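Local coordinates for iron Transport-associated domain protein (Bacillus anthracis, PDB 4H8Q) that binds heme through a NEAT domain of the hemophore IsdX2, which probably takes heme from methemoglobin for iron uptake, at residues A53-N58 / A85-V90; I18-L23 / V37-R42; D47-I52 / E91-D96. The protein carries 1 engineered substitution. One frame throughout, in Å; residues are numbered along the deposited sequence.

Interaction 1. Residues A53-N58 / A85-V90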
# COMPACT_ATOMS: atom_id res chain seq x y z
N ALA A 53 -6.11 -4.98 -0.24
CA ALA A 53 -5.80 -5.05 1.18
C ALA A 53 -4.33 -5.39 1.33
O ALA A 53 -3.87 -6.44 0.88
CB ALA A 53 -6.67 -6.11 1.86
N MET A 54 -3.61 -4.48 1.97
CA MET A 54 -2.15 -4.56 2.05
C MET A 54 -1.69 -4.54 3.50
O MET A 54 -2.15 -3.70 4.28
CB MET A 54 -1.54 -3.36 1.33
CG MET A 54 -0.03 -3.36 1.31
SD MET A 54 0.58 -1.98 0.33
CE MET A 54 -0.18 -2.32 -1.25
N THR A 55 -0.80 -5.45 3.86
CA THR A 55 -0.22 -5.48 5.20
C THR A 55 1.01 -4.58 5.31
O THR A 55 1.94 -4.67 4.49
CB THR A 55 0.17 -6.92 5.60
OG1 THR A 55 -1.01 -7.74 5.62
CG2 THR A 55 0.82 -6.94 6.98
N LEU A 56 0.98 -3.70 6.31
CA LEU A 56 2.12 -2.85 6.64
C LEU A 56 2.87 -3.45 7.82
O LEU A 56 2.25 -3.80 8.84
CB LEU A 56 1.65 -1.45 7.02
CG LEU A 56 0.84 -0.68 5.97
CD1 LEU A 56 0.35 0.64 6.51
CD2 LEU A 56 1.70 -0.45 4.73
N LYS A 57 4.18 -3.58 7.69
CA LYS A 57 5.03 -4.01 8.79
C LYS A 57 5.56 -2.79 9.55
O LYS A 57 5.45 -1.67 9.07
CB LYS A 57 6.18 -4.87 8.26
CG LYS A 57 5.67 -6.17 7.63
CD LYS A 57 6.46 -6.57 6.39
CE LYS A 57 7.84 -7.05 6.73
NZ LYS A 57 8.55 -7.54 5.51
N ASN A 58 6.11 -3.02 10.74
CA ASN A 58 6.49 -1.91 11.62
C ASN A 58 5.40 -0.85 11.70
O ASN A 58 5.67 0.35 11.58
CB ASN A 58 7.83 -1.30 11.18
CG ASN A 58 9.00 -2.21 11.49
OD1 ASN A 58 9.40 -3.02 10.65
ND2 ASN A 58 9.52 -2.11 12.70
N ALA A 85 2.00 -8.38 16.62
CA ALA A 85 2.92 -8.52 15.49
C ALA A 85 3.42 -7.16 15.02
O ALA A 85 4.33 -7.09 14.20
CB ALA A 85 2.24 -9.26 14.35
N ASN A 86 2.82 -6.10 15.54
CA ASN A 86 3.10 -4.74 15.08
C ASN A 86 2.91 -4.65 13.56
O ASN A 86 3.80 -4.20 12.83
CB ASN A 86 4.52 -4.31 15.46
CG ASN A 86 4.79 -2.84 15.18
OD1 ASN A 86 3.87 -2.03 15.11
ND2 ASN A 86 6.07 -2.48 15.05
N THR A 87 1.76 -5.11 13.10
CA THR A 87 1.38 -4.97 11.70
C THR A 87 -0.05 -4.46 11.63
O THR A 87 -0.78 -4.51 12.62
CB THR A 87 1.44 -6.31 10.94
OG1 THR A 87 0.52 -7.24 11.54
CG2 THR A 87 2.85 -6.89 10.95
N ARG A 88 -0.44 -3.94 10.47
CA ARG A 88 -1.85 -3.63 10.26
C ARG A 88 -2.18 -3.80 8.79
O ARG A 88 -1.30 -3.83 7.95
CB ARG A 88 -2.19 -2.22 10.73
CG ARG A 88 -1.69 -1.08 9.83
CD ARG A 88 -2.11 0.22 10.48
NE ARG A 88 -1.80 1.44 9.72
CZ ARG A 88 -0.67 2.13 9.85
NH1 ARG A 88 0.29 1.69 10.66
NH2 ARG A 88 -0.49 3.25 9.16
N VAL A 89 -3.47 -3.93 8.50
CA VAL A 89 -3.92 -4.10 7.13
C VAL A 89 -4.70 -2.86 6.71
O VAL A 89 -5.63 -2.44 7.41
CB VAL A 89 -4.79 -5.36 6.96
CG1 VAL A 89 -5.26 -5.49 5.50
CG2 VAL A 89 -4.02 -6.59 7.38
N VAL A 90 -4.31 -2.27 5.58
CA VAL A 90 -5.00 -1.11 5.05
C VAL A 90 -5.67 -1.48 3.73
O VAL A 90 -5.20 -2.37 3.01
CB VAL A 90 -4.07 0.12 4.88
CG1 VAL A 90 -3.48 0.54 6.24
CG2 VAL A 90 -2.95 -0.17 3.88
O HOH W 1 7.63 -0.26 14.56
O HOH W 2 6.21 -5.75 11.90
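Two neighbouring antiparallel strands of the NEAT-domain beta barrel pair here, M54 with V90 and L56 with R88 as hydrogen-bonded pairs and T55 with V89 as the non-hydrogen-bonded pair between them. The ladder runs toward the heme end of the barrel, where the side chain of N58 lies about 5 Å from the heme. M54 N reaches V90 O at 2.8 Å and L56 N reaches R88 O at 2.8 Å, both nearly straight; the return bond from R88 N to L56 O is longer, 3.1 Å, and more bent (154°). On the face that carries M54, L56, R88 and V90, the leucine methyl CD1 sits over the centre of the flat R88 guanidinium, 3.8 Å from CZ, and also touches V90 CG1. R88 extends from CG to NE; NH1 bonds to S59 OG and NH2 to I62 O, which hold the guanidinium under that methyl. On the other face T55 OG1 lies 3.7 Å from V89 CG2, while T55 CG2 packs against T87 CB. Beyond the ladder, water takes over from direct bonds. One water accepts from N58 N and donates to N86 O, bridging two atoms not hydrogen-bonded directly. A second accepts from both amides, at 3.2 Å from N58 ND2 and 2.8 Å from N86 ND2, while N86 OD1 accepts from E60 N.

Interaction 2. Residues I18-L23 / V37-R42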
# COMPACT_ATOMS: atom_id res chain seq x y z
N ILE A 18 -2.18 -10.64 -5.39
CA ILE A 18 -1.56 -9.76 -6.38
C ILE A 18 -0.20 -9.26 -5.92
O ILE A 18 -0.07 -8.63 -4.87
CB ILE A 18 -2.49 -8.59 -6.78
CG1 ILE A 18 -1.83 -7.76 -7.88
CG2 ILE A 18 -2.85 -7.75 -5.56
CD1 ILE A 18 -2.80 -6.87 -8.65
N ALA A 19 0.83 -9.57 -6.70
CA ALA A 19 2.17 -9.11 -6.36
C ALA A 19 2.32 -7.63 -6.69
O ALA A 19 1.66 -7.12 -7.59
CB ALA A 19 3.22 -9.92 -7.11
N PHE A 20 3.20 -6.95 -5.97
CA PHE A 20 3.45 -5.53 -6.23
C PHE A 20 4.79 -5.13 -5.65
O PHE A 20 5.41 -5.87 -4.87
CB PHE A 20 2.34 -4.67 -5.60
CG PHE A 20 2.40 -4.64 -4.10
CD1 PHE A 20 1.80 -5.64 -3.36
CD2 PHE A 20 3.06 -3.61 -3.44
CE1 PHE A 20 1.86 -5.63 -1.98
CE2 PHE A 20 3.12 -3.58 -2.05
CZ PHE A 20 2.53 -4.60 -1.32
N LYS A 21 5.25 -3.94 -6.05
CA LYS A 21 6.45 -3.33 -5.52
C LYS A 21 6.13 -1.87 -5.22
O LYS A 21 5.28 -1.27 -5.90
CB LYS A 21 7.58 -3.40 -6.55
CG LYS A 21 8.11 -4.80 -6.81
CD LYS A 21 9.10 -4.80 -7.98
CE LYS A 21 9.65 -6.20 -8.25
NZ LYS A 21 10.52 -6.23 -9.47
N VAL A 22 6.77 -1.31 -4.21
CA VAL A 22 6.69 0.12 -3.96
C VAL A 22 7.94 0.77 -4.55
O VAL A 22 9.06 0.36 -4.25
CB VAL A 22 6.60 0.44 -2.46
CG1 VAL A 22 6.39 1.94 -2.24
CG2 VAL A 22 5.44 -0.35 -1.84
N LEU A 23 7.73 1.80 -5.36
CA LEU A 23 8.80 2.47 -6.09
C LEU A 23 9.08 3.86 -5.54
O LEU A 23 8.17 4.57 -5.11
CB LEU A 23 8.44 2.57 -7.57
CG LEU A 23 8.10 1.26 -8.28
CD1 LEU A 23 7.65 1.54 -9.72
CD2 LEU A 23 9.30 0.30 -8.25
N VAL A 37 6.24 -3.54 3.52
CA VAL A 37 4.95 -4.02 3.05
C VAL A 37 5.06 -5.51 2.74
O VAL A 37 6.15 -6.02 2.47
CB VAL A 37 4.48 -3.29 1.78
CG1 VAL A 37 4.44 -1.80 2.03
CG2 VAL A 37 5.40 -3.61 0.60
N VAL A 38 3.93 -6.21 2.78
CA VAL A 38 3.92 -7.61 2.41
C VAL A 38 3.36 -7.80 1.01
O VAL A 38 2.27 -7.34 0.71
CB VAL A 38 3.09 -8.44 3.39
CG1 VAL A 38 2.99 -9.88 2.91
CG2 VAL A 38 3.68 -8.35 4.79
N SER A 39 4.12 -8.45 0.14
CA SER A 39 3.61 -8.85 -1.16
C SER A 39 3.60 -10.38 -1.18
O SER A 39 4.54 -10.99 -0.69
CB SER A 39 4.51 -8.30 -2.27
OG SER A 39 4.09 -8.75 -3.55
N PRO A 40 2.55 -10.99 -1.75
CA PRO A 40 1.46 -10.32 -2.44
C PRO A 40 0.42 -9.74 -1.50
O PRO A 40 0.23 -10.21 -0.36
CB PRO A 40 0.81 -11.44 -3.25
CG PRO A 40 1.06 -12.66 -2.44
CD PRO A 40 2.42 -12.46 -1.84
N ALA A 41 -0.27 -8.72 -2.00
CA ALA A 41 -1.45 -8.17 -1.35
C ALA A 41 -2.66 -8.99 -1.76
O ALA A 41 -2.56 -9.93 -2.56
CB ALA A 41 -1.64 -6.72 -1.76
N ARG A 42 -3.82 -8.65 -1.21
CA ARG A 42 -5.04 -9.34 -1.59
C ARG A 42 -5.96 -8.39 -2.33
O ARG A 42 -6.27 -7.30 -1.86
CB ARG A 42 -5.73 -9.96 -0.38
CG ARG A 42 -4.96 -11.13 0.24
CD ARG A 42 -5.04 -12.38 -0.64
NE ARG A 42 -6.28 -13.11 -0.40
CZ ARG A 42 -6.74 -14.09 -1.17
NH1 ARG A 42 -6.07 -14.47 -2.25
NH2 ARG A 42 -7.88 -14.70 -0.86
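The strand of I18-L23 and the chain V37-R42 meet antiparallel at I18 and A41, a hydrogen-bonded pair whose two backbone bonds are unequal in straightness: I18 N to A41 O is nearly straight, while A41 N to I18 O makes only 140° at the hydrogen. From there toward V37 the chains diverge, and a side chain replaces the backbone as partner. S39 OG accepts from F20 N at 3.1 Å; chi1 of 176° sets this oxygen anti to the serine's own N and turns it toward the F20 strand. P40, preceded by a cis peptide bond, lays CB 3.4 Å from I18 O beside the bent A41 bond. The F20 ring lies where the chains diverge. Its CG stands between the backbone N and carbonyl carbon (chi1 70°), and the ring reaches across to the second chain, bringing V38 O to its edge, close to the ring plane, 3.2 Å from CE1. A41 CB approaches CE1 obliquely at 3.7 Å, and V37 CG2 meets CE2, also obliquely, at 3.5 Å. The same valine methyl touches V22 CG2 at 4.1 Å, so V37 bridges two residues on one strand. F20 also packs on M54 of strand 49-56 and on I122 and F124 of strand 114-125. The strand pair thus opens beside the heme pocket of the NEAT domain: S39 OG stands in for a backbone acceptor, and F20 and V22 lead from the barrel core to V120 of the pocket.

Interaction 3. Residues D47-I52 / E91-D96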
# COMPACT_ATOMS: atom_id res chain seq x y z
N ASP A 47 -18.39 -6.20 -7.83
CA ASP A 47 -19.21 -5.33 -8.66
C ASP A 47 -18.36 -4.44 -9.57
O ASP A 47 -18.58 -3.23 -9.65
CB ASP A 47 -20.12 -4.46 -7.79
CG ASP A 47 -21.56 -4.49 -8.24
OD1 ASP A 47 -22.17 -3.40 -8.36
OD2 ASP A 47 -22.09 -5.60 -8.48
N GLY A 48 -17.39 -5.05 -10.25
CA GLY A 48 -16.54 -4.32 -11.17
C GLY A 48 -15.59 -3.32 -10.52
O GLY A 48 -14.93 -2.54 -11.21
N LYS A 49 -15.53 -3.33 -9.19
CA LYS A 49 -14.57 -2.50 -8.47
C LYS A 49 -13.44 -3.36 -7.90
O LYS A 49 -13.63 -4.54 -7.64
CB LYS A 49 -15.25 -1.70 -7.36
CG LYS A 49 -16.18 -0.61 -7.87
CD LYS A 49 -16.74 0.23 -6.73
CE LYS A 49 -16.05 1.58 -6.64
NZ LYS A 49 -16.24 2.39 -7.88
N LYS A 50 -12.28 -2.75 -7.73
CA LYS A 50 -11.11 -3.47 -7.24
C LYS A 50 -10.59 -2.84 -5.96
O LYS A 50 -10.30 -1.64 -5.93
CB LYS A 50 -10.00 -3.48 -8.28
CG LYS A 50 -10.42 -4.02 -9.64
CD LYS A 50 -9.23 -4.13 -10.57
CE LYS A 50 -9.65 -4.22 -12.02
NZ LYS A 50 -10.27 -2.95 -12.48
N TYR A 51 -10.48 -3.64 -4.91
CA TYR A 51 -9.96 -3.16 -3.64
C TYR A 51 -8.72 -3.95 -3.29
O TYR A 51 -8.66 -5.16 -3.49
CB TYR A 51 -10.99 -3.32 -2.53
CG TYR A 51 -12.31 -2.69 -2.89
CD1 TYR A 51 -12.53 -1.34 -2.69
CD2 TYR A 51 -13.33 -3.46 -3.43
CE1 TYR A 51 -13.74 -0.76 -3.03
CE2 TYR A 51 -14.54 -2.89 -3.77
CZ TYR A 51 -14.74 -1.54 -3.56
OH TYR A 51 -15.95 -0.97 -3.90
N ILE A 52 -7.72 -3.26 -2.76
CA ILE A 52 -6.48 -3.89 -2.36
C ILE A 52 -6.40 -3.84 -0.85
O ILE A 52 -6.61 -2.78 -0.25
CB ILE A 52 -5.28 -3.11 -2.91
CG1 ILE A 52 -5.37 -3.03 -4.44
CG2 ILE A 52 -3.97 -3.74 -2.43
CD1 ILE A 52 -5.14 -4.35 -5.13
N GLU A 91 -6.77 -0.80 3.42
CA GLU A 91 -7.54 -1.14 2.23
C GLU A 91 -7.81 0.11 1.42
O GLU A 91 -8.12 1.17 1.98
CB GLU A 91 -8.86 -1.77 2.66
CG GLU A 91 -9.81 -2.08 1.53
CD GLU A 91 -11.16 -2.54 2.07
OE1 GLU A 91 -12.01 -1.67 2.37
OE2 GLU A 91 -11.35 -3.77 2.21
N PHE A 92 -7.67 -0.00 0.11
CA PHE A 92 -7.89 1.13 -0.78
C PHE A 92 -8.27 0.62 -2.16
O PHE A 92 -8.06 -0.55 -2.49
CB PHE A 92 -6.64 2.02 -0.87
CG PHE A 92 -5.38 1.27 -1.25
CD1 PHE A 92 -5.06 1.07 -2.58
CD2 PHE A 92 -4.53 0.77 -0.28
CE1 PHE A 92 -3.91 0.39 -2.94
CE2 PHE A 92 -3.37 0.09 -0.62
CZ PHE A 92 -3.07 -0.10 -1.96
N GLU A 93 -8.84 1.51 -2.97
CA GLU A 93 -9.29 1.15 -4.30
C GLU A 93 -8.17 1.30 -5.31
O GLU A 93 -7.32 2.19 -5.21
CB GLU A 93 -10.46 2.05 -4.70
CG GLU A 93 -11.78 1.35 -4.83
CD GLU A 93 -12.84 2.26 -5.44
OE1 GLU A 93 -13.46 3.03 -4.68
OE2 GLU A 93 -13.05 2.19 -6.67
N ALA A 94 -8.16 0.39 -6.28
CA ALA A 94 -7.29 0.53 -7.43
C ALA A 94 -8.18 0.50 -8.66
O ALA A 94 -9.30 -0.01 -8.61
CB ALA A 94 -6.28 -0.60 -7.47
N ASN A 95 -7.71 1.08 -9.75
CA ASN A 95 -8.48 1.05 -10.99
C ASN A 95 -7.79 0.13 -11.98
O ASN A 95 -8.12 -1.05 -12.09
CB ASN A 95 -8.63 2.45 -11.56
CG ASN A 95 -8.99 3.48 -10.50
OD1 ASN A 95 -8.12 4.12 -9.92
ND2 ASN A 95 -10.29 3.64 -10.24
N ASP A 96 -6.81 0.69 -12.68
CA ASP A 96 -6.01 -0.06 -13.62
C ASP A 96 -4.86 -0.71 -12.87
O ASP A 96 -3.93 -0.03 -12.43
CB ASP A 96 -5.47 0.91 -14.69
CG ASP A 96 -4.70 0.20 -15.78
OD1 ASP A 96 -4.46 -1.02 -15.67
OD2 ASP A 96 -4.32 0.88 -16.76
O HOH W 3 -12.03 0.09 -8.67
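This is an antiparallel strand pairing at the end of the barrel remote from the heme, about 13 Å from it at the F92 side chain. I52 and F92 form a hydrogen-bonded pair: I52 N points almost straight at F92 O, 2.7 Å away (177°), and F92 N returns to I52 O. Toward the barrel interior, the I52 CB lies over one face of the F92 ring, displaced toward its rim, in a CH-pi contact with the centroid 4.1 Å away. I52 CG1 adds A94 CB, and F124 and I122 of strand 114-125 pack against I52 and F92 in turn. On the opposite face Y51 and E93 lie side by side and point the same way, with E93 CG 3.4 Å from Y51 CE1 and the ring and carboxylate planes 59° apart. K49 bends at chi3 and chi4; CE is its atom nearest E93 OE2 (3.1 Å), and NZ makes a salt bridge with OE2 at 3.4 Å. OE2 is further held by a water that also donates to A94 O and accepts from K50 N. At the edge of the inner face K50 bends at its last torsion (chi4 67°), and NZ gives a hydrogen bond to N95 O, 2.9 Å away. I52, F92 and A94 thus face the core and Y51 and E93 the outside, as in neighbouring antiparallel strands of the NEAT-domain barrel.

In the fold
From the N terminus, interaction 2 comes first: 18-23 meets 37-42, closing the loop 24-36, which includes the heme-pocket residues S31, M32, M33 and Y36, before the other two open. The chain continues through strand 41-46 and turns into strand 49-56, which serves both other contacts. Interaction 3 pairs its beginning with the end of strand 87-94, and interaction 1, nested inside the loop so closed, pairs its end with the beginning of that strand; strands 62-69 and 72-82 lie between. M54 CE touches both F20 and F92, and A41 packs on I52. Four strands adjacent in the sheet, 14-24, 41-46, 49-56 and 87-94, are thus tied together, A53 N probably bonding to R42 O between the two pairs.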